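Local atomic coordinates of AlkD2 (Streptococcus mutans, PDB entry 6M9M), a protein that belongs to the HEAT-like repeat family of DNA glycosylases and binds inosine-5'-monophosphate, though its own function is unknown. Residues Asp152-Val157 and Lys192-Val197. Residues are numbered along the deposited sequence; the frame is centred on the assembly and turned at random.
Sequences DLKEDV and KEINQV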
ATOM      1  N   ASP A 152       9.270  13.594   2.421  1.00 11.34           N
ATOM      2  CA  ASP A 152       8.521  14.319   3.430  1.00 13.12           C
ATOM      3  C   ASP A 152       8.257  13.484   4.679  1.00 12.16           C
ATOM      4  O   ASP A 152       7.954  14.047   5.737  1.00 15.16           O
ATOM      5  CB  ASP A 152       7.157  14.772   2.903  1.00 17.73           C
ATOM      6  CG  ASP A 152       7.227  15.939   1.943  1.00 24.32           C
ATOM      7  OD1 ASP A 152       8.180  16.737   2.028  1.00 26.18           O
ATOM      8  OD2 ASP A 152       6.279  16.077   1.125  1.00 27.04           O
ATOM      9  N   LEU A 153       8.306  12.156   4.573  1.00 10.58           N
ATOM     10  CA  LEU A 153       8.063  11.267   5.696  1.00  9.37           C
ATOM     11  C   LEU A 153       9.344  10.794   6.373  1.00  9.68           C
ATOM     12  O   LEU A 153       9.300   9.874   7.202  1.00 10.60           O
ATOM     13  CB  LEU A 153       7.189  10.085   5.269  1.00  9.89           C
ATOM     14  CG  LEU A 153       5.684  10.347   5.170  1.00 10.73           C
ATOM     15  CD1 LEU A 153       5.322  11.350   4.101  1.00 14.78           C
ATOM     16  CD2 LEU A 153       4.945   9.036   4.947  1.00 11.59           C
ATOM     17  N   LYS A 154      10.482  11.447   6.089  1.00 10.54           N
ATOM     18  CA  LYS A 154      11.757  11.024   6.679  1.00 11.34           C
ATOM     19  C   LYS A 154      11.828  11.226   8.193  1.00 12.10           C
ATOM     20  O   LYS A 154      12.685  10.611   8.843  1.00 12.86           O
ATOM     21  CB  LYS A 154      12.919  11.754   6.003  1.00 12.25           C
ATOM     22  CG  LYS A 154      12.946  13.253   6.235  1.00 13.43           C
ATOM     23  CD  LYS A 154      13.876  13.934   5.243  1.00 14.84           C
ATOM     24  CE  LYS A 154      13.926  15.432   5.476  1.00 17.17           C
ATOM     25  NZ  LYS A 154      12.628  16.082   5.115  1.00 19.09           N
ATOM     26  N   GLU A 155      10.958  12.057   8.767  1.00 11.46           N
ATOM     27  CA  GLU A 155      10.875  12.254  10.209  1.00 11.55           C
ATOM     28  C   GLU A 155       9.695  11.499  10.830  1.00 11.13           C
ATOM     29  O   GLU A 155       9.285  11.810  11.953  1.00 12.94           O
ATOM     30  CB  GLU A 155      10.750  13.746  10.560  1.00 12.43           C
ATOM     31  CG  GLU A 155      11.914  14.641  10.130  1.00 12.48           C
ATOM     32  CD  GLU A 155      13.171  14.458  10.951  1.00 13.94           C
ATOM     33  OE1 GLU A 155      13.160  13.704  11.963  1.00 14.46           O
ATOM     34  OE2 GLU A 155      14.189  15.090  10.601  1.00 15.69           O
ATOM     35  N   ASP A 156       9.131  10.521  10.123  1.00 10.70           N
ATOM     36  CA  ASP A 156       7.944   9.851  10.634  1.00 11.03           C
ATOM     37  C   ASP A 156       8.200   9.237  12.008  1.00 11.07           C
ATOM     38  O   ASP A 156       9.261   8.665  12.272  1.00 11.28           O
ATOM     39  CB  ASP A 156       7.481   8.767   9.667  1.00 11.62           C
ATOM     40  CG  ASP A 156       6.018   8.423   9.852  1.00 12.15           C
ATOM     41  OD1 ASP A 156       5.685   7.617  10.745  1.00 11.28           O
ATOM     42  OD2 ASP A 156       5.204   8.987   9.094  1.00 13.10           O
ATOM     43  N   VAL A 157       7.192   9.316  12.875  1.00 12.05           N
ATOM     44  CA  VAL A 157       7.319   8.756  14.215  1.00 12.39           C
ATOM     45  C   VAL A 157       7.407   7.232  14.218  1.00 11.68           C
ATOM     46  O   VAL A 157       7.904   6.651  15.179  1.00 14.20           O
ATOM     47  CB  VAL A 157       6.163   9.228  15.128  1.00 14.36           C
ATOM     48  CG1 VAL A 157       6.128  10.752  15.234  1.00 17.20           C
ATOM     49  CG2 VAL A 157       4.827   8.682  14.656  1.00 15.29           C
ATOM     50  N   LYS A 192      17.190  10.858  15.298  1.00 11.41           N
ATOM     51  CA  LYS A 192      17.316   9.414  15.130  1.00 12.16           C
ATOM     52  C   LYS A 192      16.576   8.963  13.880  1.00 11.78           C
ATOM     53  O   LYS A 192      17.078   8.153  13.092  1.00 11.81           O
ATOM     54  CB  LYS A 192      16.743   8.722  16.375  1.00 13.68           C
ATOM     55  CG  LYS A 192      16.679   7.208  16.301  1.00 16.00           C
ATOM     56  CD  LYS A 192      15.854   6.611  17.441  1.00 19.19           C
ATOM     57  CE  LYS A 192      14.370   6.829  17.226  1.00 22.33           C
ATOM     58  NZ  LYS A 192      13.561   6.131  18.262  1.00 25.01           N
ATOM     59  N   GLU A 193      15.382   9.507  13.682  0.93 10.16           N
ATOM     60  CA  GLU A 193      14.521   9.116  12.575  0.93 10.47           C
ATOM     61  C   GLU A 193      15.180   9.378  11.230  0.93 10.01           C
ATOM     62  O   GLU A 193      15.235   8.488  10.373  0.93 10.21           O
ATOM     63  CB  GLU A 193      13.223   9.907  12.700  0.93 11.20           C
ATOM     64  CG  GLU A 193      12.335   9.474  13.868  0.93 12.52           C
ATOM     65  CD  GLU A 193      12.601  10.169  15.201  0.93 14.64           C
ATOM     66  OE1 GLU A 193      13.655  10.831  15.390  0.93 13.06           O
ATOM     67  OE2 GLU A 193      11.713  10.058  16.064  0.93 19.28           O
ATOM     68  N   ILE A 194      15.684  10.601  11.017  1.00 10.95           N
ATOM     69  CA  ILE A 194      16.218  10.932   9.698  1.00 11.65           C
ATOM     70  C   ILE A 194      17.482  10.128   9.411  1.00 12.14           C
ATOM     71  O   ILE A 194      17.760   9.778   8.255  1.00 12.20           O
ATOM     72  CB  ILE A 194      16.425  12.453   9.544  1.00 11.49           C
ATOM     73  CG1 ILE A 194      16.555  12.812   8.062  1.00 12.44           C
ATOM     74  CG2 ILE A 194      17.643  12.923  10.350  1.00 12.15           C
ATOM     75  CD1 ILE A 194      16.594  14.295   7.785  1.00 14.31           C
ATOM     76  N   ASN A 195      18.274   9.828  10.441  1.00 12.37           N
ATOM     77  CA  ASN A 195      19.485   9.040  10.226  1.00 13.03           C
ATOM     78  C   ASN A 195      19.154   7.613   9.827  1.00 13.72           C
ATOM     79  O   ASN A 195      19.833   7.032   8.974  1.00 14.03           O
ATOM     80  CB  ASN A 195      20.385   9.104  11.452  1.00 13.54           C
ATOM     81  CG  ASN A 195      21.263  10.322  11.433  1.00 15.51           C
ATOM     82  OD1 ASN A 195      22.179  10.424  10.622  1.00 17.61           O
ATOM     83  ND2 ASN A 195      20.979  11.274  12.309  1.00 16.16           N
ATOM     84  N   GLN A 196      18.091   7.048  10.394  1.00 13.02           N
ATOM     85  CA  GLN A 196      17.673   5.714   9.992  1.00 12.94           C
ATOM     86  C   GLN A 196      17.291   5.693   8.511  1.00 12.12           C
ATOM     87  O   GLN A 196      17.693   4.794   7.751  1.00 13.17           O
ATOM     88  CB  GLN A 196      16.499   5.271  10.863  0.94 13.70           C
ATOM     89  CG  GLN A 196      15.968   3.932  10.452  0.70 15.27           C
ATOM     90  CD  GLN A 196      14.996   3.355  11.436  0.71 16.68           C
ATOM     91  OE1 GLN A 196      14.227   4.083  12.074  0.79 18.26           O
ATOM     92  NE2 GLN A 196      15.029   2.034  11.586  0.59 18.29           N
ATOM     93  N   VAL A 197      16.503   6.676   8.086  1.00 11.53           N
ATOM     94  CA  VAL A 197      16.061   6.742   6.702  1.00 11.33           C
ATOM     95  C   VAL A 197      17.244   7.006   5.782  1.00 11.75           C
ATOM     96  O   VAL A 197      17.359   6.395   4.714  1.00 12.42           O
ATOM     97  CB  VAL A 197      14.975   7.826   6.574  1.00 10.92           C
ATOM     98  CG1 VAL A 197      14.609   8.056   5.113  1.00 11.37           C
ATOM     99  CG2 VAL A 197      13.728   7.455   7.384  1.00 11.02           C
TER
HETATM  100  O   HOH W   1       9.538  11.868  14.733  1.00 19.40           O
HETATM  101  O   HOH W   2      10.361   7.838  16.745  1.00 32.65           O
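Lys154 and Ile194 carry the apolar part of this contact, their side chains lying side by side and pointing the same way. The lysine's methylenes do the touching: CD and CE each rest 3.7 Å from Ile194 CD1, and CG lies a little farther off. A long aliphatic shaft with a charged tip suits this partly exposed place, for it covers the isoleucine while its ammonium end turns away to a cation-pi contact with Trp187, which also touches Ile194. Val197, a turn further along the helix, brings CG2 to 3.6 Å from Lys154 O; that carbonyl is buried against Val197 CG2 and Ile194 CA, with Glu193 O 3.7 Å away, and finds no hydrogen-bonding partner.

The polar part centres on two glutamates whose side chains cross at about a right angle. A bend at chi2 (-73°) turns Glu155 CD toward the helix, and OE2 lies 3.6 Å from Ile194 CB. Its OE1 stands 4.5 Å from Glu193 OE1, a pairing of like charges probably eased by the hydrogen bond that Glu155 OE1 accepts from Ser191 OG; Ser191 OG in turn accepts from Ile194 N at the start of the helix.

Two waters bridge Glu193 to the loop backbone. Glu193 OE2 accepts a 2.7 Å hydrogen bond from a water that also donates to Val157 O, and a weak one from a second water bound to Glu155 O. Carboxylate and carbonyl are both acceptors, so water must mediate. Asp156, facing away, forms a salt bridge with Arg123.

Here a type I turn, Leu153 to Asp156, between helices 143-151 and 159-175 packs against the final helix, 192-201, an interhelical loop contact within the all-helical HEAT-like repeat fold.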